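Local coordinates for conserved hypothetical protein (Nitrosomonas europaea, PDB 1XFS) that is of unknown function but belongs to the AHA1 family, related to the domain that stimulates the Hsp90 ATPase, and has the Bet v 1-like fold of that family, at residues V113-S124 / T130-H144. Numbering follows the deposited sequence.
Sequences VMTAVIELQPTS and TACAMHNTPGQRKLH
The selenomethionine Met114 reaches across to the imidazole of His144, its CE 3.5 Å from CE1 in an oblique approach, while CB lies obliquely to the ring of His135. Arg141 CA sits above one face of the His135 ring, toward the rim; His144 ND1 and a water lie in plane at its edge. The His144 ring has His135 CE1 in plane at its own edge and meets Phe149 edge-to-face. NE2 of His135 and ND1 of His144 share a hydrogen bond of 2.7 Å, and ND1 of His135 is bonded to Leu10 O, which fixes the ring's rotation at both nitrogens. These rings stand at one end of an antiparallel β-hairpin, strands 115-122 and 127-134, in the curved sheet of the Bet v 1-like fold; the second strand leads through a short turn, with Thr137 as N-cap, into helix 138-145. Paired N-H···O bonds join Thr115 to Met134, Val117 to Cys132 and Glu119 to Thr130; the straightest, Met134 N to Thr115 O, measures 2.7 Å at 172°. On one face, Trp153 of helix 149-167 touches Ala116 and Ala131, Phe149 touches Ala133, and Ile118 CD1 lies 3.3 Å from Ala131 CB, closer than usual van der Waals contact. On the other, Met134, bent at chi3 (81°), lies alongside Thr115 and puts SE 4.1 Å from Val117 CG2; Thr115 OG1 bonds to Tyr96 O of the second subunit. Past the Thr115-Met134 pair, the same water donates to Val113 O and to Gln140 OE1, 2.6 Å away, and accepts from Asn136 N at 2.9 Å.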
loop_
_atom_site.group_PDB
_atom_site.type_symbol
_atom_site.label_atom_id
_atom_site.label_comp_id
_atom_site.label_asym_id
_atom_site.label_seq_id
_atom_site.Cartn_x
_atom_site.Cartn_y
_atom_site.Cartn_z
ATOM N N VAL A 113 -0.418 11.490 -7.209
ATOM C CA VAL A 113 -0.354 10.257 -6.429
ATOM C C VAL A 113 -0.388 10.600 -4.944
ATOM O O VAL A 113 0.350 11.468 -4.483
ATOM C CB VAL A 113 0.950 9.474 -6.716
ATOM C CG1 VAL A 113 0.987 8.213 -5.877
ATOM C CG2 VAL A 113 1.054 9.143 -8.193
HETATM N N MSE A 114 -1.234 9.918 -4.181
HETATM C CA MSE A 114 -1.310 10.214 -2.763
HETATM C C MSE A 114 -1.813 9.043 -1.937
HETATM O O MSE A 114 -2.361 8.077 -2.468
HETATM C CB MSE A 114 -2.264 11.392 -2.531
HETATM C CG MSE A 114 -3.720 11.073 -2.887
HETATM SE SE MSE A 114 -4.980 12.398 -2.225
HETATM C CE MSE A 114 -5.637 13.095 -3.906
ATOM N N THR A 115 -1.598 9.133 -0.632
ATOM C CA THR A 115 -2.129 8.147 0.294
ATOM C C THR A 115 -2.889 9.003 1.286
ATOM O O THR A 115 -2.352 9.963 1.838
ATOM C CB THR A 115 -1.057 7.325 1.023
ATOM O OG1 THR A 115 -0.450 6.421 0.091
ATOM C CG2 THR A 115 -1.696 6.506 2.163
ATOM N N ALA A 116 -4.159 8.667 1.469
ATOM C CA ALA A 116 -5.029 9.404 2.364
ATOM C C ALA A 116 -5.224 8.621 3.644
ATOM O O ALA A 116 -5.472 7.415 3.619
ATOM C CB ALA A 116 -6.374 9.634 1.684
ATOM N N VAL A 117 -5.081 9.306 4.768
ATOM C CA VAL A 117 -5.287 8.684 6.057
ATOM C C VAL A 117 -6.408 9.479 6.702
ATOM O O VAL A 117 -6.303 10.694 6.872
ATOM C CB VAL A 117 -4.023 8.744 6.938
ATOM C CG1 VAL A 117 -4.339 8.191 8.329
ATOM C CG2 VAL A 117 -2.900 7.940 6.298
ATOM N N ILE A 118 -7.495 8.792 7.022
ATOM C CA ILE A 118 -8.645 9.430 7.638
ATOM C C ILE A 118 -8.815 8.860 9.036
ATOM O O ILE A 118 -8.950 7.654 9.197
ATOM C CB ILE A 118 -9.937 9.153 6.840
ATOM C CG1 ILE A 118 -9.781 9.624 5.397
ATOM C CG2 ILE A 118 -11.115 9.830 7.518
ATOM C CD1 ILE A 118 -9.372 11.077 5.253
ATOM N N GLU A 119 -8.789 9.720 10.049
ATOM C CA GLU A 119 -8.955 9.254 11.417
ATOM C C GLU A 119 -10.197 9.864 12.043
ATOM O O GLU A 119 -10.455 11.052 11.882
ATOM C CB GLU A 119 -7.721 9.596 12.258
ATOM C CG GLU A 119 -6.467 8.865 11.823
ATOM C CD GLU A 119 -5.303 9.088 12.766
ATOM O OE1 GLU A 119 -4.243 8.456 12.560
ATOM O OE2 GLU A 119 -5.445 9.893 13.710
ATOM N N LEU A 120 -10.967 9.043 12.750
ATOM C CA LEU A 120 -12.187 9.515 13.395
ATOM C C LEU A 120 -12.104 9.332 14.901
ATOM O O LEU A 120 -11.505 8.374 15.398
ATOM C CB LEU A 120 -13.403 8.747 12.882
ATOM C CG LEU A 120 -13.696 8.756 11.386
ATOM C CD1 LEU A 120 -14.915 7.889 11.119
ATOM C CD2 LEU A 120 -13.939 10.185 10.911
ATOM N N GLN A 121 -12.718 10.253 15.625
ATOM C CA GLN A 121 -12.720 10.178 17.072
ATOM C C GLN A 121 -14.053 10.711 17.564
ATOM O O GLN A 121 -14.424 11.843 17.268
ATOM C CB GLN A 121 -11.569 11.008 17.640
ATOM C CG GLN A 121 -11.422 10.952 19.154
ATOM C CD GLN A 121 -10.216 11.739 19.643
ATOM O OE1 GLN A 121 -9.073 11.402 19.327
ATOM N NE2 GLN A 121 -10.467 12.797 20.409
ATOM N N PRO A 122 -14.814 9.890 18.299
ATOM C CA PRO A 122 -16.101 10.392 18.783
ATOM C C PRO A 122 -15.902 11.482 19.832
ATOM O O PRO A 122 -14.941 11.444 20.600
ATOM C CB PRO A 122 -16.776 9.139 19.343
ATOM C CG PRO A 122 -15.624 8.287 19.781
ATOM C CD PRO A 122 -14.611 8.480 18.675
ATOM N N THR A 123 -16.798 12.465 19.834
ATOM C CA THR A 123 -16.745 13.566 20.789
ATOM C C THR A 123 -18.096 13.641 21.486
ATOM O O THR A 123 -19.004 12.870 21.176
ATOM C CB THR A 123 -16.495 14.920 20.098
ATOM O OG1 THR A 123 -17.583 15.212 19.211
ATOM C CG2 THR A 123 -15.192 14.887 19.314
ATOM N N SER A 124 -18.243 14.577 22.416
ATOM C CA SER A 124 -19.506 14.705 23.132
ATOM C C SER A 124 -20.651 15.195 22.249
ATOM O O SER A 124 -21.814 14.936 22.541
ATOM C CB SER A 124 -19.339 15.640 24.337
ATOM O OG SER A 124 -18.891 16.921 23.937
ATOM N N THR A 130 -10.208 13.919 10.976
ATOM C CA THR A 130 -8.873 14.366 10.625
ATOM C C THR A 130 -8.463 13.663 9.330
ATOM O O THR A 130 -8.509 12.437 9.243
ATOM C CB THR A 130 -7.871 14.040 11.761
ATOM O OG1 THR A 130 -8.282 14.704 12.964
ATOM C CG2 THR A 130 -6.472 14.505 11.397
ATOM N N ALA A 131 -8.095 14.444 8.319
ATOM C CA ALA A 131 -7.683 13.881 7.035
ATOM C C ALA A 131 -6.284 14.356 6.664
ATOM O O ALA A 131 -5.991 15.550 6.712
ATOM C CB ALA A 131 -8.674 14.278 5.937
ATOM N N CYS A 132 -5.418 13.414 6.305
ATOM C CA CYS A 132 -4.053 13.740 5.916
ATOM C C CYS A 132 -3.778 13.127 4.554
ATOM O O CYS A 132 -4.058 11.949 4.328
ATOM C CB CYS A 132 -3.040 13.189 6.933
ATOM S SG CYS A 132 -1.288 13.442 6.474
ATOM N N ALA A 133 -3.253 13.942 3.647
ATOM C CA ALA A 133 -2.912 13.480 2.310
ATOM C C ALA A 133 -1.394 13.438 2.254
ATOM O O ALA A 133 -0.728 14.466 2.420
ATOM C CB ALA A 133 -3.462 14.434 1.251
HETATM N N MSE A 134 -0.855 12.237 2.045
HETATM C CA MSE A 134 0.591 12.019 1.990
HETATM C C MSE A 134 1.083 12.021 0.548
HETATM O O MSE A 134 0.514 11.348 -0.308
HETATM C CB MSE A 134 0.946 10.676 2.638
HETATM C CG MSE A 134 0.467 10.511 4.060
HETATM SE SE MSE A 134 0.809 8.692 4.665
HETATM C CE MSE A 134 2.636 8.901 5.117
ATOM N N HIS A 135 2.142 12.782 0.284
ATOM C CA HIS A 135 2.705 12.859 -1.057
ATOM C C HIS A 135 4.115 12.291 -1.095
ATOM O O HIS A 135 4.731 12.082 -0.053
ATOM C CB HIS A 135 2.711 14.306 -1.540
ATOM C CG HIS A 135 1.373 14.959 -1.457
ATOM N ND1 HIS A 135 0.919 15.571 -0.310
ATOM C CD2 HIS A 135 0.360 15.031 -2.352
ATOM C CE1 HIS A 135 -0.322 15.991 -0.501
ATOM N NE2 HIS A 135 -0.681 15.673 -1.730
ATOM N N ASN A 136 4.631 12.053 -2.300
ATOM C CA ASN A 136 5.961 11.483 -2.441
ATOM C C ASN A 136 7.093 12.502 -2.467
ATOM O O ASN A 136 8.225 12.175 -2.114
ATOM C CB ASN A 136 6.023 10.570 -3.686
ATOM C CG ASN A 136 5.514 11.244 -4.958
ATOM O OD1 ASN A 136 5.017 10.571 -5.866
ATOM N ND2 ASN A 136 5.650 12.562 -5.041
ATOM N N THR A 137 6.785 13.738 -2.845
ATOM C CA THR A 137 7.800 14.787 -2.928
ATOM C C THR A 137 7.213 16.148 -2.572
ATOM O O THR A 137 5.997 16.346 -2.622
ATOM C CB THR A 137 8.367 14.885 -4.349
ATOM O OG1 THR A 137 7.295 15.137 -5.265
ATOM C CG2 THR A 137 9.064 13.589 -4.740
ATOM N N PRO A 138 8.075 17.111 -2.205
ATOM C CA PRO A 138 7.592 18.450 -1.850
ATOM C C PRO A 138 6.872 19.102 -3.031
ATOM O O PRO A 138 5.877 19.811 -2.854
ATOM C CB PRO A 138 8.877 19.192 -1.479
ATOM C CG PRO A 138 9.757 18.103 -0.946
ATOM C CD PRO A 138 9.519 16.989 -1.942
ATOM N N GLY A 139 7.384 18.853 -4.234
ATOM C CA GLY A 139 6.785 19.410 -5.435
ATOM C C GLY A 139 5.356 18.952 -5.644
ATOM O O GLY A 139 4.504 19.713 -6.104
ATOM N N GLN A 140 5.099 17.693 -5.310
ATOM C CA GLN A 140 3.764 17.130 -5.442
ATOM C C GLN A 140 2.859 17.714 -4.358
ATOM O O GLN A 140 1.691 17.997 -4.614
ATOM C CB GLN A 140 3.824 15.603 -5.331
ATOM C CG GLN A 140 4.290 14.909 -6.610
ATOM C CD GLN A 140 3.141 14.271 -7.384
ATOM O OE1 GLN A 140 2.588 13.247 -6.969
ATOM N NE2 GLN A 140 2.768 14.884 -8.503
ATOM N N ARG A 141 3.405 17.905 -3.159
ATOM C CA ARG A 141 2.635 18.476 -2.056
ATOM C C ARG A 141 2.231 19.896 -2.442
ATOM O O ARG A 141 1.074 20.290 -2.298
ATOM C CB ARG A 141 3.471 18.533 -0.773
ATOM C CG ARG A 141 2.665 18.911 0.470
ATOM C CD ARG A 141 3.449 19.824 1.408
ATOM N NE ARG A 141 3.517 21.189 0.890
ATOM C CZ ARG A 141 4.631 21.788 0.483
ATOM N NH1 ARG A 141 4.582 23.035 0.027
ATOM N NH2 ARG A 141 5.797 21.154 0.537
ATOM N N LYS A 142 3.204 20.654 -2.937
ATOM C CA LYS A 142 2.980 22.035 -3.354
ATOM C C LYS A 142 1.947 22.078 -4.479
ATOM O O LYS A 142 1.058 22.933 -4.488
ATOM C CB LYS A 142 4.305 22.646 -3.825
ATOM C CG LYS A 142 4.242 24.121 -4.200
ATOM C CD LYS A 142 3.921 24.997 -3.005
ATOM C CE LYS A 142 3.990 26.471 -3.379
ATOM N NZ LYS A 142 3.722 27.351 -2.208
ATOM N N LEU A 143 2.064 21.146 -5.418
ATOM C CA LEU A 143 1.142 21.073 -6.544
ATOM C C LEU A 143 -0.289 20.852 -6.071
ATOM O O LEU A 143 -1.227 21.450 -6.602
ATOM C CB LEU A 143 1.545 19.938 -7.488
ATOM C CG LEU A 143 0.642 19.722 -8.706
ATOM C CD1 LEU A 143 0.652 20.971 -9.580
ATOM C CD2 LEU A 143 1.126 18.517 -9.498
ATOM N N HIS A 144 -0.457 19.986 -5.076
ATOM C CA HIS A 144 -1.789 19.701 -4.548
ATOM C C HIS A 144 -2.370 20.966 -3.925
ATOM O O HIS A 144 -3.572 21.219 -4.018
ATOM C CB HIS A 144 -1.727 18.573 -3.507
ATOM C CG HIS A 144 -2.990 17.775 -3.403
ATOM N ND1 HIS A 144 -3.095 16.646 -2.616
ATOM C CD2 HIS A 144 -4.200 17.935 -3.992
ATOM C CE1 HIS A 144 -4.314 16.146 -2.727
ATOM N NE2 HIS A 144 -5.003 16.909 -3.556
HETATM O O HOH W 1 2.734 12.625 -4.452
HETATM O O HOH W 2 -5.803 11.984 9.450
HETATM O O HOH W 3 -9.821 12.688 14.363
#